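Local coordinates for cellulosomal scaffoldin adaptor protein B (Acetivibrio cellulolyticus, PDB 4U3S), which is a cellulosome adaptor scaffoldin whose third type II cohesin domain, the part in this structure, probably docks a partner dockerin, at residues A[67-72]-A[93-98]. Numbering follows the deposited sequence.
Sequences ELLVNE and RSYTAL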
loop_
_atom_site.group_PDB
_atom_site.type_symbol
_atom_site.label_atom_id
_atom_site.label_comp_id
_atom_site.label_asym_id
_atom_site.label_seq_id
_atom_site.Cartn_x
_atom_site.Cartn_y
_atom_site.Cartn_z
ATOM N N GLU A 67 14.394 -4.622 -16.299
ATOM C CA GLU A 67 14.401 -5.873 -17.065
ATOM C C GLU A 67 13.542 -6.973 -16.421
ATOM O O GLU A 67 13.086 -7.893 -17.111
ATOM C CB GLU A 67 15.823 -6.365 -17.325
ATOM C CG GLU A 67 16.619 -6.812 -16.146
ATOM C CD GLU A 67 18.111 -6.715 -16.428
ATOM O OE1 GLU A 67 18.556 -7.157 -17.516
ATOM O OE2 GLU A 67 18.834 -6.166 -15.590
ATOM N N LEU A 68 13.337 -6.891 -15.111
ATOM C CA LEU A 68 12.476 -7.850 -14.416
ATOM C C LEU A 68 11.038 -7.338 -14.275
ATOM O O LEU A 68 10.780 -6.153 -14.388
ATOM C CB LEU A 68 13.056 -8.168 -13.047
ATOM C CG LEU A 68 14.523 -8.585 -12.995
ATOM C CD1 LEU A 68 14.820 -9.018 -11.569
ATOM C CD2 LEU A 68 14.910 -9.640 -14.023
ATOM N N LEU A 69 10.115 -8.263 -14.024
ATOM C CA LEU A 69 8.688 -7.973 -13.782
ATOM C C LEU A 69 7.967 -7.460 -15.020
ATOM O O LEU A 69 6.978 -6.737 -14.893
ATOM C CB LEU A 69 8.478 -7.037 -12.587
ATOM C CG LEU A 69 9.187 -7.416 -11.297
ATOM C CD1 LEU A 69 9.059 -6.363 -10.205
ATOM C CD2 LEU A 69 8.728 -8.775 -10.742
ATOM N N VAL A 70 8.430 -7.860 -16.193
ATOM C CA VAL A 70 7.792 -7.414 -17.439
ATOM C C VAL A 70 7.161 -8.551 -18.246
ATOM O O VAL A 70 6.658 -8.334 -19.351
ATOM C CB VAL A 70 8.756 -6.553 -18.282
ATOM C CG1 VAL A 70 9.043 -5.246 -17.539
ATOM C CG2 VAL A 70 10.022 -7.310 -18.644
ATOM N N ASN A 71 7.158 -9.765 -17.698
ATOM C CA ASN A 71 6.491 -10.889 -18.368
ATOM C C ASN A 71 4.980 -10.798 -18.209
ATOM O O ASN A 71 4.419 -11.042 -17.106
ATOM C CB ASN A 71 7.021 -12.206 -17.820
ATOM C CG ASN A 71 6.643 -13.391 -18.668
ATOM O OD1 ASN A 71 5.523 -13.474 -19.172
ATOM N ND2 ASN A 71 7.562 -14.348 -18.793
ATOM N N GLU A 72 4.300 -10.405 -19.290
ATOM C CA GLU A 72 2.883 -10.084 -19.208
ATOM C C GLU A 72 2.008 -11.298 -18.835
ATOM O O GLU A 72 0.920 -11.129 -18.279
ATOM C CB GLU A 72 2.407 -9.469 -20.524
ATOM C CG GLU A 72 3.032 -8.090 -20.801
ATOM C CD GLU A 72 2.521 -6.965 -19.918
ATOM O OE1 GLU A 72 1.528 -7.157 -19.201
ATOM O OE2 GLU A 72 3.081 -5.834 -20.018
ATOM N N ARG A 93 6.175 -2.788 -7.812
ATOM C CA ARG A 93 5.748 -3.582 -8.967
ATOM C C ARG A 93 5.812 -5.048 -8.588
ATOM O O ARG A 93 6.695 -5.450 -7.811
ATOM C CB ARG A 93 6.640 -3.298 -10.167
ATOM C CG ARG A 93 6.183 -3.895 -11.477
ATOM C CD ARG A 93 7.056 -3.394 -12.638
ATOM N NE ARG A 93 6.644 -4.073 -13.865
ATOM C CZ ARG A 93 5.815 -3.580 -14.780
ATOM N NH1 ARG A 93 5.319 -2.362 -14.667
ATOM N NH2 ARG A 93 5.464 -4.321 -15.819
ATOM N N SER A 94 4.884 -5.851 -9.120
ATOM C CA SER A 94 4.790 -7.245 -8.718
ATOM C C SER A 94 3.968 -8.030 -9.717
ATOM O O SER A 94 3.225 -7.467 -10.493
ATOM C CB SER A 94 4.143 -7.359 -7.330
ATOM O OG SER A 94 2.804 -6.803 -7.337
ATOM N N TYR A 95 4.127 -9.341 -9.700
ATOM C CA TYR A 95 3.265 -10.205 -10.504
ATOM C C TYR A 95 2.066 -10.605 -9.676
ATOM O O TYR A 95 2.173 -10.768 -8.459
ATOM C CB TYR A 95 4.042 -11.451 -10.913
ATOM C CG TYR A 95 5.110 -11.256 -11.971
ATOM C CD1 TYR A 95 4.870 -10.487 -13.129
ATOM C CD2 TYR A 95 6.359 -11.852 -11.854
ATOM C CE1 TYR A 95 5.835 -10.356 -14.104
ATOM C CE2 TYR A 95 7.311 -11.711 -12.861
ATOM C CZ TYR A 95 7.033 -10.974 -13.981
ATOM O OH TYR A 95 7.983 -10.834 -14.979
ATOM N N THR A 96 0.949 -10.817 -10.344
ATOM C CA THR A 96 -0.307 -11.269 -9.719
ATOM C C THR A 96 -0.522 -12.787 -9.878
ATOM O O THR A 96 -0.981 -13.443 -8.915
ATOM C CB THR A 96 -1.509 -10.501 -10.269
ATOM O OG1 THR A 96 -1.493 -10.534 -11.718
ATOM C CG2 THR A 96 -1.474 -9.070 -9.760
ATOM N N ALA A 97 -0.216 -13.337 -11.054
ATOM C CA ALA A 97 -0.472 -14.756 -11.346
ATOM C C ALA A 97 0.694 -15.613 -10.903
ATOM O O ALA A 97 1.477 -16.143 -11.715
ATOM C CB ALA A 97 -0.790 -14.983 -12.820
ATOM N N LEU A 98 0.797 -15.755 -9.585
ATOM C CA LEU A 98 1.969 -16.385 -8.964
ATOM C C LEU A 98 2.116 -17.839 -9.349
ATOM O O LEU A 98 3.229 -18.300 -9.611
ATOM C CB LEU A 98 1.945 -16.227 -7.437
ATOM C CG LEU A 98 1.914 -14.796 -6.874
ATOM C CD1 LEU A 98 1.840 -14.820 -5.363
ATOM C CD2 LEU A 98 3.093 -13.964 -7.338
HETATM O O HOH W 1 4.193 -3.603 -18.736
#
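Two nitrogens of one guanidinium grip the backbone oxygen of Leu69. Arg93 NE reaches Leu69 O at 2.9 Å and Arg93 NH2 reaches Leu69 O at 3.0 Å. The carbonyl oxygen lies in the guanidinium plane, so the approach is side-on and both bonds are bent. Relative to the carbonyl, NH2 sits in its plane, while NE stands 43° out of it. The Arg93 chain is extended from CG to NE, with CG anti to the backbone N. This carries the charge along Leu69, whose CB packs against the chain from CG to NE. Leu69 CD1 turns to the strand backbone and meets Arg93 O at 3.5 Å. A water accepts from Arg93 NH2 and donates to Glu72 OE2, so the two opposite charges are linked without touching. The contact joins the loop between strands 64-65 and 76-80 to strand 88-95 and the residues that follow it. These strands belong to the two sheets of the cohesin beta-sandwich, strand 64-65 to one and the other two to the second. Leu69 has a positive phi (68°), and the chain bends there around the tip of Tyr95. Asn71 N donates to Tyr95 OH at 3.0 Å (N-H...O angle 157°), from the ring edge and in its plane. Glu108 holds the same hydroxyl through OE2 and takes the N-H of Leu69 through OE1, so one carboxylate ties ring and loop together. Leu69 CD2 lies over one face of the Tyr95 ring as a CH-pi contact, 4.2 Å from the centroid and offset toward the rim. Tyr74 and Tyr101 each meet this ring edge-to-face. Ser94, Thr96 and Leu98 pack on apolar side chains of the other protein's chain.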